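Local coordinates for protein salt-tolerant glutaminase (Micrococcus luteus, PDB 3AGD) that probably catalyses the hydrolysis of L-glutamine to L-glutamate and ammonium, as a salt-tolerant member of the glutaminase family with a beta-lactamase-like fold, at residues A10-E15 with C295-E300; D84-L89 with Y177-D182; G208-L211 with I216-M219; A342-L347 with R422-E427; D415-V420 with E445-L450. All blocks are in the same frame, centred on the assembly; numbering follows the deposited sequence.

Contact 1 (A10-E15 with C295-E300); sequences ASLVTE and CRRLSE
Leu12 sets its methyl CD1 over one face of the Arg297 guanidinium group, 3.8 Å from CZ and nearly above the centre of the plane. A leucine suits this place because its branched end can cover a flat cation without competing for its N-H groups. The other methyl, CD2, turns to the apolar side and meets CD2 of Leu298 at 4.4 Å, a looser touch between two buried residues. Leu298 continues from there onto Ile41 and Leu43 of strand 40-44. Helices 4-16 and 289-301 thus pack together on the antiparallel sheet near the two ends of the glutaminase domain, as the first and last helices do in the beta-lactamase fold. The two short segments run in broadly opposite directions, at 138°, with their axes 11.7 Å apart. On the solvent side the contact becomes polar. Glu15 reaches across with an extended chain, while Arg297 is folded back at chi2 and chi3 (-69° and -71°), which lays its guanidinium beneath Leu12. In a salt bridge, the two end nitrogens of Arg297 grip the carboxylate end-on, NH1 to Glu15 OE2 at 3.0 Å and NH2 to Glu15 OE1 at 3.1 Å. Both oxygens lie close to the guanidinium plane, yet the carboxylate itself is twisted out of it. NE of Arg297 pairs with Asp301, so a second acid helps fix the rotation of the group.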
# COMPACT_ATOMS: atom_id res chain seq x y z
N ALA A 10 6.23 14.28 21.34
CA ALA A 10 7.06 14.99 22.32
C ALA A 10 7.88 13.99 23.12
O ALA A 10 9.06 14.22 23.39
CB ALA A 10 6.18 15.82 23.25
N SER A 11 7.26 12.87 23.49
CA SER A 11 7.95 11.83 24.25
C SER A 11 9.00 11.15 23.38
O SER A 11 10.10 10.84 23.84
CB SER A 11 6.95 10.77 24.74
OG SER A 11 5.94 11.36 25.54
N LEU A 12 8.65 10.91 22.12
CA LEU A 12 9.57 10.27 21.20
C LEU A 12 10.81 11.14 21.02
O LEU A 12 11.93 10.65 21.03
CB LEU A 12 8.89 10.05 19.84
CG LEU A 12 9.71 9.19 18.88
CD1 LEU A 12 9.93 7.82 19.50
CD2 LEU A 12 8.98 9.07 17.55
N VAL A 13 10.60 12.45 20.87
CA VAL A 13 11.70 13.38 20.71
C VAL A 13 12.59 13.36 21.96
O VAL A 13 13.81 13.30 21.86
CB VAL A 13 11.19 14.81 20.48
CG1 VAL A 13 12.35 15.80 20.49
CG2 VAL A 13 10.46 14.88 19.15
N THR A 14 11.96 13.40 23.13
CA THR A 14 12.70 13.38 24.39
C THR A 14 13.51 12.10 24.53
O THR A 14 14.67 12.13 24.94
CB THR A 14 11.75 13.49 25.61
OG1 THR A 14 11.12 14.77 25.60
CG2 THR A 14 12.53 13.31 26.91
N GLU A 15 12.89 10.97 24.20
CA GLU A 15 13.57 9.69 24.30
C GLU A 15 14.73 9.56 23.32
O GLU A 15 15.89 9.48 23.74
CB GLU A 15 12.58 8.55 24.05
CG GLU A 15 13.15 7.19 24.44
CD GLU A 15 12.28 6.03 24.01
OE1 GLU A 15 11.04 6.15 24.08
OE2 GLU A 15 12.84 4.99 23.62
N CYS A 295 11.35 7.29 12.12
CA CYS A 295 10.42 6.67 11.18
C CYS A 295 10.20 5.19 11.53
O CYS A 295 9.08 4.68 11.40
CB CYS A 295 10.95 6.79 9.74
SG CYS A 295 10.85 8.48 9.07
N ARG A 296 11.25 4.52 11.99
CA ARG A 296 11.13 3.11 12.39
C ARG A 296 10.20 3.01 13.60
O ARG A 296 9.38 2.10 13.67
CB ARG A 296 12.51 2.53 12.75
CG ARG A 296 13.47 2.41 11.56
CD ARG A 296 14.79 1.79 12.01
NE ARG A 296 15.83 1.82 10.97
CZ ARG A 296 15.87 1.02 9.91
NH1 ARG A 296 14.92 0.10 9.71
NH2 ARG A 296 16.86 1.13 9.04
N ARG A 297 10.34 3.95 14.53
CA ARG A 297 9.49 3.95 15.72
C ARG A 297 8.04 4.30 15.39
O ARG A 297 7.11 3.74 15.97
CB ARG A 297 10.04 4.93 16.77
CG ARG A 297 11.20 4.38 17.60
CD ARG A 297 10.73 3.26 18.53
NE ARG A 297 9.90 3.75 19.64
CZ ARG A 297 10.38 4.28 20.76
NH1 ARG A 297 11.69 4.40 20.94
NH2 ARG A 297 9.56 4.71 21.71
N LEU A 298 7.83 5.23 14.46
CA LEU A 298 6.47 5.60 14.07
C LEU A 298 5.77 4.39 13.47
O LEU A 298 4.61 4.13 13.77
CB LEU A 298 6.49 6.74 13.05
CG LEU A 298 6.85 8.14 13.56
CD1 LEU A 298 6.90 9.11 12.39
CD2 LEU A 298 5.81 8.60 14.57
N SER A 299 6.49 3.66 12.64
CA SER A 299 5.95 2.47 12.00
C SER A 299 5.61 1.39 13.03
O SER A 299 4.53 0.79 12.97
CB SER A 299 6.96 1.91 10.99
OG SER A 299 6.61 0.59 10.59
N GLU A 300 6.52 1.15 13.97
CA GLU A 300 6.29 0.13 14.99
C GLU A 300 5.27 0.51 16.07
O GLU A 300 4.40 -0.30 16.40
CB GLU A 300 7.60 -0.26 15.66
CG GLU A 300 7.40 -1.30 16.77
CD GLU A 300 8.70 -1.78 17.38
OE1 GLU A 300 9.50 -0.92 17.82
OE2 GLU A 300 8.91 -3.01 17.42

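Contact 2 (D84-L89 with Y177-D182); sequences DRQVGL and YGVLQD
Gln86 lays its amide against Val179, with NE2 3.5 Å from the CA of Val179 and 3.8 Å from its CG1. The two side chains run alongside each other, pointing opposite ways, and no hydrogen bond joins the segments: this is packing of an amide on an aliphatic surface. A bend at chi2 (-67°) folds the glutamine chain and brings the amide alongside the valine. At the other end of the amide, OE1 comes to 3.8 Å from Gly178 O, an approach of two acceptors that adds no bond. Glutamine fits a partly exposed spot like this one, since its chain can fill the join while its end remains polar. What positions Val179 is the end of helix 165-176. Gly178, with its positive phi, is the C' residue of a Schellman motif in which Val179 N bonds to Leu174 O and Gly178 N to Arg175 O. The chain leaves the helix here, and Val179 lies beside Gln86. Further out, Gln181 N is held by Gln122 OE1. The contact therefore joins the loop after helix 80-84 to the loop after helix 165-176, and helix 114-123 runs beneath both, its Ala119 touching Val87 from one and Val179 from the other.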
# COMPACT_ATOMS: atom_id res chain seq x y z
N ASP A 84 9.62 9.38 -18.93
CA ASP A 84 10.10 8.00 -18.89
C ASP A 84 11.18 7.70 -19.92
O ASP A 84 11.94 6.74 -19.76
CB ASP A 84 8.93 7.02 -19.04
CG ASP A 84 8.03 7.01 -17.83
OD1 ASP A 84 8.38 7.67 -16.82
OD2 ASP A 84 6.98 6.34 -17.86
N ARG A 85 11.27 8.52 -20.96
CA ARG A 85 12.31 8.33 -21.97
C ARG A 85 13.66 8.78 -21.42
O ARG A 85 14.70 8.33 -21.90
CB ARG A 85 12.00 9.15 -23.23
CG ARG A 85 11.08 8.48 -24.24
CD ARG A 85 11.14 9.19 -25.61
NE ARG A 85 10.39 10.45 -25.64
CZ ARG A 85 9.08 10.54 -25.85
NH1 ARG A 85 8.35 9.44 -26.04
NH2 ARG A 85 8.48 11.72 -25.85
N GLN A 86 13.65 9.65 -20.41
CA GLN A 86 14.89 10.17 -19.82
C GLN A 86 15.15 9.72 -18.39
O GLN A 86 16.27 9.86 -17.89
CB GLN A 86 14.88 11.70 -19.85
CG GLN A 86 14.64 12.35 -21.21
CD GLN A 86 15.77 12.10 -22.20
OE1 GLN A 86 15.80 12.70 -23.27
NE2 GLN A 86 16.70 11.22 -21.85
N VAL A 87 14.13 9.20 -17.72
CA VAL A 87 14.27 8.76 -16.34
C VAL A 87 13.66 7.38 -16.17
O VAL A 87 12.47 7.18 -16.42
CB VAL A 87 13.57 9.77 -15.38
CG1 VAL A 87 13.73 9.33 -13.93
CG2 VAL A 87 14.15 11.17 -15.58
N GLY A 88 14.47 6.42 -15.73
CA GLY A 88 13.99 5.06 -15.55
C GLY A 88 13.26 4.83 -14.24
O GLY A 88 13.08 5.75 -13.44
N LEU A 89 12.84 3.59 -14.02
CA LEU A 89 12.12 3.21 -12.81
C LEU A 89 12.89 2.10 -12.11
O LEU A 89 12.38 1.46 -11.19
CB LEU A 89 10.72 2.69 -13.16
CG LEU A 89 9.80 3.64 -13.93
CD1 LEU A 89 8.54 2.90 -14.36
CD2 LEU A 89 9.47 4.83 -13.05
N TYR A 177 25.26 10.87 -23.29
CA TYR A 177 24.28 9.90 -23.78
C TYR A 177 22.96 10.53 -24.21
O TYR A 177 21.96 9.82 -24.35
CB TYR A 177 24.00 8.83 -22.72
CG TYR A 177 25.11 7.81 -22.56
CD1 TYR A 177 26.27 8.12 -21.86
CD2 TYR A 177 24.99 6.54 -23.12
CE1 TYR A 177 27.30 7.20 -21.73
CE2 TYR A 177 26.02 5.60 -23.00
CZ TYR A 177 27.17 5.94 -22.30
OH TYR A 177 28.18 5.02 -22.16
N GLY A 178 22.95 11.85 -24.40
CA GLY A 178 21.75 12.53 -24.83
C GLY A 178 20.64 12.70 -23.80
O GLY A 178 19.52 13.06 -24.15
N VAL A 179 20.93 12.44 -22.53
CA VAL A 179 19.91 12.58 -21.49
C VAL A 179 19.74 14.05 -21.11
O VAL A 179 18.65 14.48 -20.74
CB VAL A 179 20.28 11.76 -20.23
CG1 VAL A 179 19.27 12.02 -19.11
CG2 VAL A 179 20.31 10.28 -20.58
N LEU A 180 20.83 14.82 -21.22
CA LEU A 180 20.80 16.25 -20.92
C LEU A 180 21.15 17.00 -22.20
O LEU A 180 22.00 16.57 -22.97
CB LEU A 180 21.82 16.61 -19.84
CG LEU A 180 21.61 16.05 -18.44
CD1 LEU A 180 22.67 16.63 -17.51
CD2 LEU A 180 20.23 16.40 -17.94
N GLN A 181 20.50 18.14 -22.42
CA GLN A 181 20.76 18.93 -23.61
C GLN A 181 21.57 20.18 -23.29
O GLN A 181 22.50 20.53 -24.03
CB GLN A 181 19.44 19.32 -24.28
CG GLN A 181 18.61 18.12 -24.76
CD GLN A 181 18.13 17.23 -23.61
OE1 GLN A 181 18.51 16.05 -23.53
NE2 GLN A 181 17.30 17.78 -22.74
N ASP A 182 21.23 20.85 -22.20
CA ASP A 182 21.95 22.05 -21.80
C ASP A 182 23.27 21.70 -21.11
O ASP A 182 23.55 20.53 -20.88
CB ASP A 182 21.06 22.91 -20.90
CG ASP A 182 19.81 23.38 -21.63
OD1 ASP A 182 18.69 23.04 -21.19
OD2 ASP A 182 19.95 24.07 -22.66

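Contact 3 (G208-L211 with I216-M219); sequences GACL and IHPM
Cys210 brings its sulfur obliquely against the His217 ring, SG lying 4.1 Å from the ring centroid and 36° off the normal. The overlap is not centred: SG comes nearest to CD2, at 3.5 Å. The same sulfur also touches CD of Pro218 at 4.0 Å, so a single cysteine fills the corner between an imidazole and a proline ring. Its small, polarisable sulfur suits a buried place against an aromatic ring. Next to it, CB of Ala209 packs on CG of Pro218 at 3.8 Å, where the short alanine lets the helix surface lie near the proline ring. His217 owes its orientation to a bond within its own loop. Met219 N donates to ND1 at 3.1 Å, almost in the ring plane, with an N-H...N angle of 158°. Because ND1 accepts here, NE2 probably carries the ring proton, consistent with its weak hydrogen bond to Leu145 O. The first torsion of His217 (-158°) swings the ring toward the Met219 amide, and Pro218, with its restricted phi, helps to hold the turn that brings this amide back. The backbone carbonyls of Ala209 and Ile216 lie within hydrogen-bonding distance of the Thr213 hydroxyl, whose single proton they would have to share. In the second subunit, Trp369 meets the His217 ring and Ala382 packs on Ile216, which puts the loop at the interface with that subunit. The arrangement is that of a helix C-terminus, here the end of helix 201-212, whose following chain folds back along the last turn.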
# COMPACT_ATOMS: atom_id res chain seq x y z
N GLY A 208 4.48 15.92 2.12
CA GLY A 208 4.35 14.48 2.05
C GLY A 208 2.89 14.05 2.03
O GLY A 208 2.51 13.14 1.29
N ALA A 209 2.06 14.72 2.83
CA ALA A 209 0.63 14.41 2.89
C ALA A 209 -0.04 14.59 1.53
O ALA A 209 -0.94 13.83 1.17
CB ALA A 209 -0.06 15.29 3.93
N CYS A 210 0.38 15.61 0.79
CA CYS A 210 -0.17 15.86 -0.54
C CYS A 210 0.04 14.64 -1.42
O CYS A 210 -0.77 14.33 -2.30
CB CYS A 210 0.51 17.08 -1.19
SG CYS A 210 -0.00 18.70 -0.55
N LEU A 211 1.15 13.94 -1.19
CA LEU A 211 1.45 12.73 -1.96
C LEU A 211 0.64 11.57 -1.39
O LEU A 211 0.09 10.76 -2.13
CB LEU A 211 2.95 12.41 -1.88
CG LEU A 211 3.96 13.37 -2.52
CD1 LEU A 211 5.38 12.92 -2.19
CD2 LEU A 211 3.74 13.40 -4.03
N ILE A 216 -4.05 15.44 -3.10
CA ILE A 216 -4.95 16.44 -2.53
C ILE A 216 -4.33 17.15 -1.32
O ILE A 216 -3.81 16.51 -0.41
CB ILE A 216 -6.28 15.78 -2.09
CG1 ILE A 216 -6.97 15.16 -3.31
CG2 ILE A 216 -7.20 16.81 -1.44
CD1 ILE A 216 -8.15 14.27 -2.96
N HIS A 217 -4.38 18.48 -1.31
CA HIS A 217 -3.81 19.21 -0.19
C HIS A 217 -4.71 18.99 1.02
O HIS A 217 -5.90 19.29 0.99
CB HIS A 217 -3.69 20.70 -0.49
CG HIS A 217 -2.68 21.39 0.37
ND1 HIS A 217 -2.87 21.59 1.72
CD2 HIS A 217 -1.43 21.84 0.10
CE1 HIS A 217 -1.78 22.12 2.24
NE2 HIS A 217 -0.89 22.28 1.28
N PRO A 218 -4.14 18.46 2.11
CA PRO A 218 -4.88 18.18 3.34
C PRO A 218 -5.51 19.39 4.04
O PRO A 218 -6.47 19.23 4.78
CB PRO A 218 -3.84 17.48 4.21
CG PRO A 218 -2.56 18.13 3.80
CD PRO A 218 -2.70 18.19 2.29
N MET A 219 -4.99 20.58 3.78
CA MET A 219 -5.51 21.79 4.42
C MET A 219 -6.59 22.52 3.63
O MET A 219 -7.37 23.28 4.21
CB MET A 219 -4.36 22.77 4.69
CG MET A 219 -3.20 22.20 5.48
SD MET A 219 -3.64 21.64 7.13
CE MET A 219 -3.01 19.99 7.10

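Contact 4 (A342-L347 with R422-E427); sequences AVLDAL and RRLIAE
Val343 O accepts from Leu347 N at 2.9 Å, the shortest of the helical bonds within these segments, and with such polar groups engaged inside their own helices no hydrogen bond joins the two, and the contact is mainly apolar. The nearest approach between them is Leu344 CD2 to the carbonyl oxygen of Leu424, 3.5 Å, a methyl resting on the backbone of the opposite helix. The other methyl of Leu344, CD1, lies 4.0 Å from CB of Leu424 and 4.1 Å from its CD2. The two leucine side chains cross at about a right angle, and the fork of Leu344 thereby spreads over both backbone and side chain of its partner. With chi1 at -69°, CG of Leu344 stands anti to its carbonyl carbon and carries the methyls across. Val343 touches more lightly, CG1 to Ile425 CG1 at 4.3 Å. These beta-branched residues suit the side of each helix that looks to the sheet, where compact, rigid side chains are laid on the strands. Asp345, by contrast, looks to the second subunit, where its carboxylate is hydrogen-bonded by His3 and Thr47 of that chain. Helices 337-349 and 419-434 are thus neighbours within the STAS-family region and cover one sheet together: Val343 reaches Leu331 of strand 326-332, while Ile425 rests on Leu409 and Ile417 of strand 406-417, the strand paired parallel with it.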
# COMPACT_ATOMS: atom_id res chain seq x y z
N ALA A 342 -18.30 -3.45 -2.80
CA ALA A 342 -19.16 -3.72 -1.66
C ALA A 342 -20.59 -3.24 -1.94
O ALA A 342 -21.55 -3.91 -1.58
CB ALA A 342 -18.62 -3.04 -0.42
N VAL A 343 -20.71 -2.08 -2.59
CA VAL A 343 -22.03 -1.54 -2.92
C VAL A 343 -22.75 -2.49 -3.88
O VAL A 343 -23.93 -2.77 -3.71
CB VAL A 343 -21.91 -0.14 -3.55
CG1 VAL A 343 -23.29 0.35 -3.99
CG2 VAL A 343 -21.32 0.82 -2.54
N LEU A 344 -22.03 -2.98 -4.88
CA LEU A 344 -22.61 -3.91 -5.84
C LEU A 344 -23.05 -5.20 -5.14
O LEU A 344 -24.05 -5.81 -5.53
CB LEU A 344 -21.61 -4.22 -6.95
CG LEU A 344 -21.32 -3.05 -7.89
CD1 LEU A 344 -20.28 -3.48 -8.92
CD2 LEU A 344 -22.61 -2.62 -8.59
N ASP A 345 -22.30 -5.61 -4.13
CA ASP A 345 -22.64 -6.82 -3.38
C ASP A 345 -23.94 -6.58 -2.62
O ASP A 345 -24.76 -7.48 -2.49
CB ASP A 345 -21.53 -7.18 -2.38
CG ASP A 345 -20.29 -7.75 -3.05
OD1 ASP A 345 -19.25 -7.86 -2.36
OD2 ASP A 345 -20.35 -8.08 -4.25
N ALA A 346 -24.11 -5.37 -2.11
CA ALA A 346 -25.33 -5.04 -1.37
C ALA A 346 -26.50 -5.03 -2.34
O ALA A 346 -27.56 -5.60 -2.05
CB ALA A 346 -25.19 -3.67 -0.69
N LEU A 347 -26.32 -4.39 -3.49
CA LEU A 347 -27.38 -4.33 -4.48
C LEU A 347 -27.77 -5.73 -4.93
O LEU A 347 -28.96 -6.06 -4.99
CB LEU A 347 -26.92 -3.51 -5.69
CG LEU A 347 -26.67 -2.02 -5.40
CD1 LEU A 347 -26.24 -1.33 -6.67
CD2 LEU A 347 -27.94 -1.38 -4.84
N ARG A 422 -17.77 5.19 -9.80
CA ARG A 422 -18.83 5.92 -10.48
C ARG A 422 -19.41 5.08 -11.63
O ARG A 422 -20.62 5.08 -11.86
CB ARG A 422 -18.24 7.24 -10.98
CG ARG A 422 -19.21 8.20 -11.60
CD ARG A 422 -18.51 9.52 -11.93
NE ARG A 422 -18.36 10.40 -10.77
CZ ARG A 422 -17.20 10.77 -10.23
NH1 ARG A 422 -16.06 10.34 -10.75
NH2 ARG A 422 -17.19 11.60 -9.20
N ARG A 423 -18.55 4.36 -12.34
CA ARG A 423 -18.99 3.52 -13.46
C ARG A 423 -19.64 2.23 -12.95
O ARG A 423 -20.64 1.77 -13.51
CB ARG A 423 -17.80 3.17 -14.34
CG ARG A 423 -18.08 2.10 -15.38
CD ARG A 423 -16.79 1.60 -16.01
NE ARG A 423 -15.87 1.07 -15.01
CZ ARG A 423 -14.68 0.54 -15.28
NH1 ARG A 423 -14.26 0.47 -16.54
NH2 ARG A 423 -13.91 0.09 -14.30
N LEU A 424 -19.07 1.65 -11.90
CA LEU A 424 -19.60 0.42 -11.34
C LEU A 424 -20.99 0.62 -10.73
O LEU A 424 -21.90 -0.17 -10.97
CB LEU A 424 -18.65 -0.14 -10.28
CG LEU A 424 -17.33 -0.70 -10.81
CD1 LEU A 424 -16.41 -1.08 -9.65
CD2 LEU A 424 -17.61 -1.92 -11.68
N ILE A 425 -21.16 1.69 -9.96
CA ILE A 425 -22.45 1.96 -9.33
C ILE A 425 -23.53 2.31 -10.36
O ILE A 425 -24.69 1.92 -10.20
CB ILE A 425 -22.33 3.11 -8.31
CG1 ILE A 425 -21.43 2.67 -7.16
CG2 ILE A 425 -23.71 3.51 -7.80
CD1 ILE A 425 -21.24 3.73 -6.08
N ALA A 426 -23.16 3.03 -11.41
CA ALA A 426 -24.11 3.41 -12.45
C ALA A 426 -24.64 2.15 -13.13
O ALA A 426 -25.83 2.05 -13.45
CB ALA A 426 -23.43 4.32 -13.48
N GLU A 427 -23.75 1.19 -13.35
CA GLU A 427 -24.10 -0.08 -13.98
C GLU A 427 -25.01 -0.88 -13.05
O GLU A 427 -26.00 -1.48 -13.49
CB GLU A 427 -22.84 -0.89 -14.28
CG GLU A 427 -23.08 -2.29 -14.84
CD GLU A 427 -23.80 -2.28 -16.18
OE1 GLU A 427 -23.42 -1.48 -17.05
OE2 GLU A 427 -24.74 -3.08 -16.36

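Contact 5 (D415-V420 with E445-L450); sequences DRIDDV and ERILPL
Ile417 and Ile447 have the largest share of the surface buried here. The CG2 methyl of Ile417 sits 3.5 Å from the carbonyl oxygen of Ile447 and 4.4 Å from its CG1, so it meets a peptide group first and an aliphatic branch second. That methyl occupies the crowded position, between the backbone N and carbonyl carbon of Ile417; with CG1 anti to the backbone N (chi1 -179°), CG2 is the branch that meets the loop. Isoleucine is well placed at a strand's C-terminal end, because its beta branch broadens the side chain near the backbone. Ile447 O has a probable polar partner in Arg422 NH2. The amides of Ile447 and Leu448 are hydrogen-bonded in turn by the carboxylate of Asp443, which fixes the loop just after strand 438-442. Ile447 also packs on Val414. Strand 406-417, helix 419-434 and strand 438-442, which lies parallel to the first, make up a beta-alpha-beta crossover in the STAS-family region, and this contact joins the strand-to-helix junction to the chain's tail. At that junction Asp418 is the N-cap, its OD1 accepting from Gly421 N. An acid fits there, since a carboxylate can take up the amide groups of a first turn. Asp419 follows in the helix, and its OD1 is engaged chiefly by Arg422 in a salt bridge. Leu450, the last residue modelled, adds a smaller exposed patch and is poorly ordered.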
# COMPACT_ATOMS: atom_id res chain seq x y z
N ASP A 415 -18.12 11.06 0.70
CA ASP A 415 -17.21 12.20 0.59
C ASP A 415 -16.83 12.46 -0.86
O ASP A 415 -16.79 13.60 -1.30
CB ASP A 415 -15.96 11.95 1.44
CG ASP A 415 -16.27 11.92 2.92
OD1 ASP A 415 -16.96 12.85 3.40
OD2 ASP A 415 -15.82 10.98 3.62
N ARG A 416 -16.54 11.39 -1.59
CA ARG A 416 -16.20 11.49 -3.00
C ARG A 416 -16.10 10.10 -3.62
O ARG A 416 -16.04 9.10 -2.91
CB ARG A 416 -14.89 12.27 -3.20
CG ARG A 416 -13.69 11.74 -2.45
CD ARG A 416 -12.62 12.82 -2.37
NE ARG A 416 -11.39 12.36 -1.76
CZ ARG A 416 -10.55 11.50 -2.33
NH1 ARG A 416 -10.82 11.01 -3.53
NH2 ARG A 416 -9.44 11.14 -1.70
N ILE A 417 -16.11 10.05 -4.94
CA ILE A 417 -16.05 8.79 -5.65
C ILE A 417 -15.21 8.97 -6.91
O ILE A 417 -15.30 10.01 -7.56
CB ILE A 417 -17.48 8.34 -6.03
CG1 ILE A 417 -17.44 7.00 -6.76
CG2 ILE A 417 -18.13 9.40 -6.90
CD1 ILE A 417 -18.82 6.40 -6.99
N ASP A 418 -14.40 7.97 -7.24
CA ASP A 418 -13.57 8.08 -8.43
C ASP A 418 -14.38 7.56 -9.61
O ASP A 418 -15.49 7.06 -9.43
CB ASP A 418 -12.25 7.31 -8.25
CG ASP A 418 -12.40 5.81 -8.36
OD1 ASP A 418 -13.50 5.29 -8.08
OD2 ASP A 418 -11.40 5.15 -8.72
N ASP A 419 -13.85 7.70 -10.82
CA ASP A 419 -14.58 7.27 -12.00
C ASP A 419 -14.92 5.79 -12.02
O ASP A 419 -15.97 5.41 -12.55
CB ASP A 419 -13.82 7.64 -13.27
CG ASP A 419 -13.82 9.14 -13.52
OD1 ASP A 419 -14.66 9.84 -12.90
OD2 ASP A 419 -13.01 9.62 -14.34
N VAL A 420 -14.06 4.95 -11.46
CA VAL A 420 -14.33 3.52 -11.44
C VAL A 420 -15.55 3.21 -10.58
O VAL A 420 -16.45 2.50 -11.02
CB VAL A 420 -13.12 2.72 -10.89
CG1 VAL A 420 -13.51 1.25 -10.67
CG2 VAL A 420 -11.97 2.81 -11.87
N GLU A 445 -24.94 16.84 -3.47
CA GLU A 445 -23.78 17.46 -4.11
C GLU A 445 -23.47 16.82 -5.45
O GLU A 445 -22.36 16.96 -5.98
CB GLU A 445 -22.55 17.37 -3.20
CG GLU A 445 -22.47 18.44 -2.13
CD GLU A 445 -23.54 18.30 -1.07
OE1 GLU A 445 -23.57 17.24 -0.40
OE2 GLU A 445 -24.35 19.24 -0.91
N ARG A 446 -24.45 16.12 -6.01
CA ARG A 446 -24.32 15.40 -7.28
C ARG A 446 -22.89 15.03 -7.65
O ARG A 446 -22.23 15.69 -8.46
CB ARG A 446 -25.00 16.16 -8.43
CG ARG A 446 -24.71 17.65 -8.54
CD ARG A 446 -25.63 18.23 -9.61
NE ARG A 446 -25.48 19.67 -9.80
CZ ARG A 446 -26.20 20.39 -10.66
NH1 ARG A 446 -27.13 19.80 -11.41
NH2 ARG A 446 -25.99 21.69 -10.78
N ILE A 447 -22.43 13.93 -7.06
CA ILE A 447 -21.08 13.41 -7.29
C ILE A 447 -21.11 12.17 -8.18
O ILE A 447 -20.06 11.71 -8.64
CB ILE A 447 -20.42 13.01 -5.95
CG1 ILE A 447 -21.28 11.95 -5.25
CG2 ILE A 447 -20.27 14.24 -5.06
CD1 ILE A 447 -20.71 11.46 -3.92
N LEU A 448 -22.30 11.64 -8.43
CA LEU A 448 -22.44 10.44 -9.24
C LEU A 448 -22.24 10.62 -10.75
O LEU A 448 -21.57 9.82 -11.39
CB LEU A 448 -23.81 9.80 -8.99
CG LEU A 448 -23.77 8.31 -8.61
CD1 LEU A 448 -25.18 7.78 -8.49
CD2 LEU A 448 -23.00 7.52 -9.66
N PRO A 449 -22.82 11.69 -11.33
CA PRO A 449 -22.67 11.93 -12.77
C PRO A 449 -21.24 12.06 -13.29
O PRO A 449 -20.32 12.42 -12.55
CB PRO A 449 -23.50 13.19 -13.00
CG PRO A 449 -23.43 13.89 -11.67
CD PRO A 449 -23.62 12.75 -10.71
N LEU A 450 -21.07 11.76 -14.58
CA LEU A 450 -19.78 11.81 -15.28
C LEU A 450 -18.96 10.53 -15.10
O LEU A 450 -17.82 10.62 -14.60
CB LEU A 450 -18.95 13.02 -14.84
CG LEU A 450 -19.18 14.35 -15.56
CD1 LEU A 450 -18.74 14.22 -17.01
CD2 LEU A 450 -20.65 14.76 -15.48

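Along the chain, contact 1 spans most of the glutaminase domain, and contacts 2 and 3 fall in succession within that span, followed by contacts 4 and 5 in the STAS-family region. Contact 1 packs helices at the domain's ends, contact 2 ties helix-end loops about 39 Å away, centre to centre, and contact 3 lies deeper, with its centre about 8 Å from that of the chain. Contacts 4 and 5 share helix 419-434 and touch through Arg422, their segments alternating in sequence. Contact 3 meets contact 5 where Ile216 packs on Arg416, joining the two regions of one chain, and contacts 3, 4 and 5 all reach the second subunit.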